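Local coordinates for protein Dhd127_b (Synthetic construct, PDB 6DLM) that pairs with its designed partner chain to form a de novo coiled-coil heterodimer, probably selectively, at residues S14-L18 with Q63-N67. Numbering follows the deposited sequence.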
loop_
_atom_site.group_PDB
_atom_site.type_symbol
_atom_site.label_atom_id
_atom_site.label_comp_id
_atom_site.label_asym_id
_atom_site.label_seq_id
_atom_site.Cartn_x
_atom_site.Cartn_y
_atom_site.Cartn_z
ATOM N N SER B 14 13.344 -1.977 8.044
ATOM C CA SER B 14 12.839 -0.881 7.235
ATOM C C SER B 14 11.566 -1.295 6.471
ATOM O O SER B 14 10.626 -0.525 6.396
ATOM C CB SER B 14 13.916 -0.417 6.262
ATOM O OG SER B 14 13.552 0.796 5.648
ATOM N N GLN B 15 11.556 -2.502 5.922
ATOM C CA GLN B 15 10.376 -3.008 5.223
ATOM C C GLN B 15 9.176 -3.130 6.169
ATOM O O GLN B 15 8.088 -2.737 5.815
ATOM C CB GLN B 15 10.659 -4.384 4.621
ATOM C CG GLN B 15 11.518 -4.353 3.377
ATOM C CD GLN B 15 10.737 -3.933 2.155
ATOM O OE1 GLN B 15 10.899 -2.828 1.652
ATOM N NE2 GLN B 15 9.854 -4.802 1.699
ATOM N N GLU B 16 9.393 -3.664 7.364
ATOM C CA GLU B 16 8.315 -3.790 8.344
ATOM C C GLU B 16 7.766 -2.414 8.740
ATOM O O GLU B 16 6.570 -2.248 8.866
ATOM C CB GLU B 16 8.778 -4.555 9.572
ATOM C CG GLU B 16 9.381 -5.907 9.246
ATOM C CD GLU B 16 8.368 -7.025 9.253
ATOM O OE1 GLU B 16 8.765 -8.173 9.519
ATOM O OE2 GLU B 16 7.176 -6.752 9.013
ATOM N N HIS B 17 8.651 -1.446 8.909
ATOM C CA HIS B 17 8.206 -0.098 9.205
ATOM C C HIS B 17 7.352 0.421 8.039
ATOM O O HIS B 17 6.305 1.007 8.266
ATOM C CB HIS B 17 9.403 0.817 9.404
ATOM C CG HIS B 17 9.038 2.238 9.681
ATOM N ND1 HIS B 17 8.718 2.692 10.940
ATOM C CD2 HIS B 17 8.960 3.313 8.864
ATOM C CE1 HIS B 17 8.448 3.983 10.885
ATOM N NE2 HIS B 17 8.582 4.383 9.636
ATOM N N LEU B 18 7.798 0.168 6.818
ATOM C CA LEU B 18 7.045 0.577 5.638
ATOM C C LEU B 18 5.677 -0.110 5.588
ATOM O O LEU B 18 4.689 0.537 5.294
ATOM C CB LEU B 18 7.840 0.285 4.370
ATOM C CG LEU B 18 7.201 0.652 3.031
ATOM C CD1 LEU B 18 6.783 2.103 2.990
ATOM C CD2 LEU B 18 8.155 0.359 1.889
ATOM N N GLN B 63 9.800 6.202 0.981
ATOM C CA GLN B 63 10.435 5.099 1.704
ATOM C C GLN B 63 10.654 3.855 0.840
ATOM O O GLN B 63 11.712 3.258 0.884
ATOM C CB GLN B 63 9.622 4.705 2.932
ATOM C CG GLN B 63 9.665 5.746 4.026
ATOM C CD GLN B 63 9.012 5.290 5.312
ATOM O OE1 GLN B 63 8.864 4.102 5.564
ATOM N NE2 GLN B 63 8.611 6.246 6.129
ATOM N N SER B 64 9.646 3.490 0.061
ATOM C CA SER B 64 9.753 2.337 -0.813
ATOM C C SER B 64 10.876 2.514 -1.841
ATOM O O SER B 64 11.670 1.617 -2.031
ATOM C CB SER B 64 8.435 2.121 -1.544
ATOM O OG SER B 64 8.538 1.091 -2.493
ATOM N N ASP B 65 10.963 3.690 -2.444
ATOM C CA ASP B 65 12.014 3.946 -3.416
ATOM C C ASP B 65 13.390 3.763 -2.761
ATOM O O ASP B 65 14.274 3.164 -3.349
ATOM C CB ASP B 65 11.914 5.377 -3.940
ATOM C CG ASP B 65 10.817 5.560 -4.974
ATOM O OD1 ASP B 65 10.174 4.573 -5.355
ATOM O OD2 ASP B 65 10.614 6.703 -5.416
ATOM N N ARG B 66 13.539 4.261 -1.544
ATOM C CA ARG B 66 14.795 4.117 -0.823
ATOM C C ARG B 66 15.107 2.651 -0.506
ATOM O O ARG B 66 16.223 2.203 -0.688
ATOM C CB ARG B 66 14.745 4.931 0.461
ATOM C CG ARG B 66 15.957 4.763 1.350
ATOM C CD ARG B 66 15.561 4.160 2.684
ATOM N NE ARG B 66 14.857 5.110 3.531
ATOM C CZ ARG B 66 13.825 4.803 4.307
ATOM N NH1 ARG B 66 13.237 3.622 4.219
ATOM N NH2 ARG B 66 13.370 5.691 5.167
ATOM N N ASN B 67 14.108 1.913 -0.043
ATOM C CA ASN B 67 14.284 0.489 0.252
ATOM C C ASN B 67 14.646 -0.312 -1.001
ATOM O O ASN B 67 15.462 -1.210 -0.940
ATOM C CB ASN B 67 13.036 -0.092 0.903
ATOM C CG ASN B 67 12.781 0.486 2.276
ATOM O OD1 ASN B 67 13.615 1.182 2.819
ATOM N ND2 ASN B 67 11.630 0.193 2.836
HETATM O O HOH W 1 10.816 2.102 5.433
HETATM O O HOH W 2 7.057 6.359 8.697
#
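A largely buried hydrogen-bond network joins the two antiparallel helices of this designed hairpin, with Asn67 of helix 44-75 facing Ser14 and Gln15 of helix 7-37. Ser14 OG donates to Asn67 OD1 at 2.9 Å. Arg66 NH1 gives Asn67 OD1 a second bond of 2.8 Å, and the two donors come from opposite faces of the amide plane. This double grip helps fix the amide's rotation. Asn67 ND2 then makes a weak bond to Gln15 OE1 (3.3 Å, 135° at the hydrogen), with the two amide planes steeply inclined. Gln15 NE2 carries the network on to His67 of the Dhd127_a chain, as suits a heterodimer designed for specific pairing. The axes of segments 14-18 and 63-67 come within 10.4 Å of each other. A water bridges the two helices, donating to Ser14 O and Gln63 OE1 and accepting from Arg66 NH1. Gln63 OE1 also lies at the edge of the His17 ring, 3.4 Å from His17 CD2. A second water links His17 NE2 with Gln63 NE2, which also bonds to Glu59. Leu18 supplies the apolar part. With CG anti to its N (chi1 -180°), it lays CD1 against Gln63 CB and Leu18 CD2 3.7 Å from Ser64 CA.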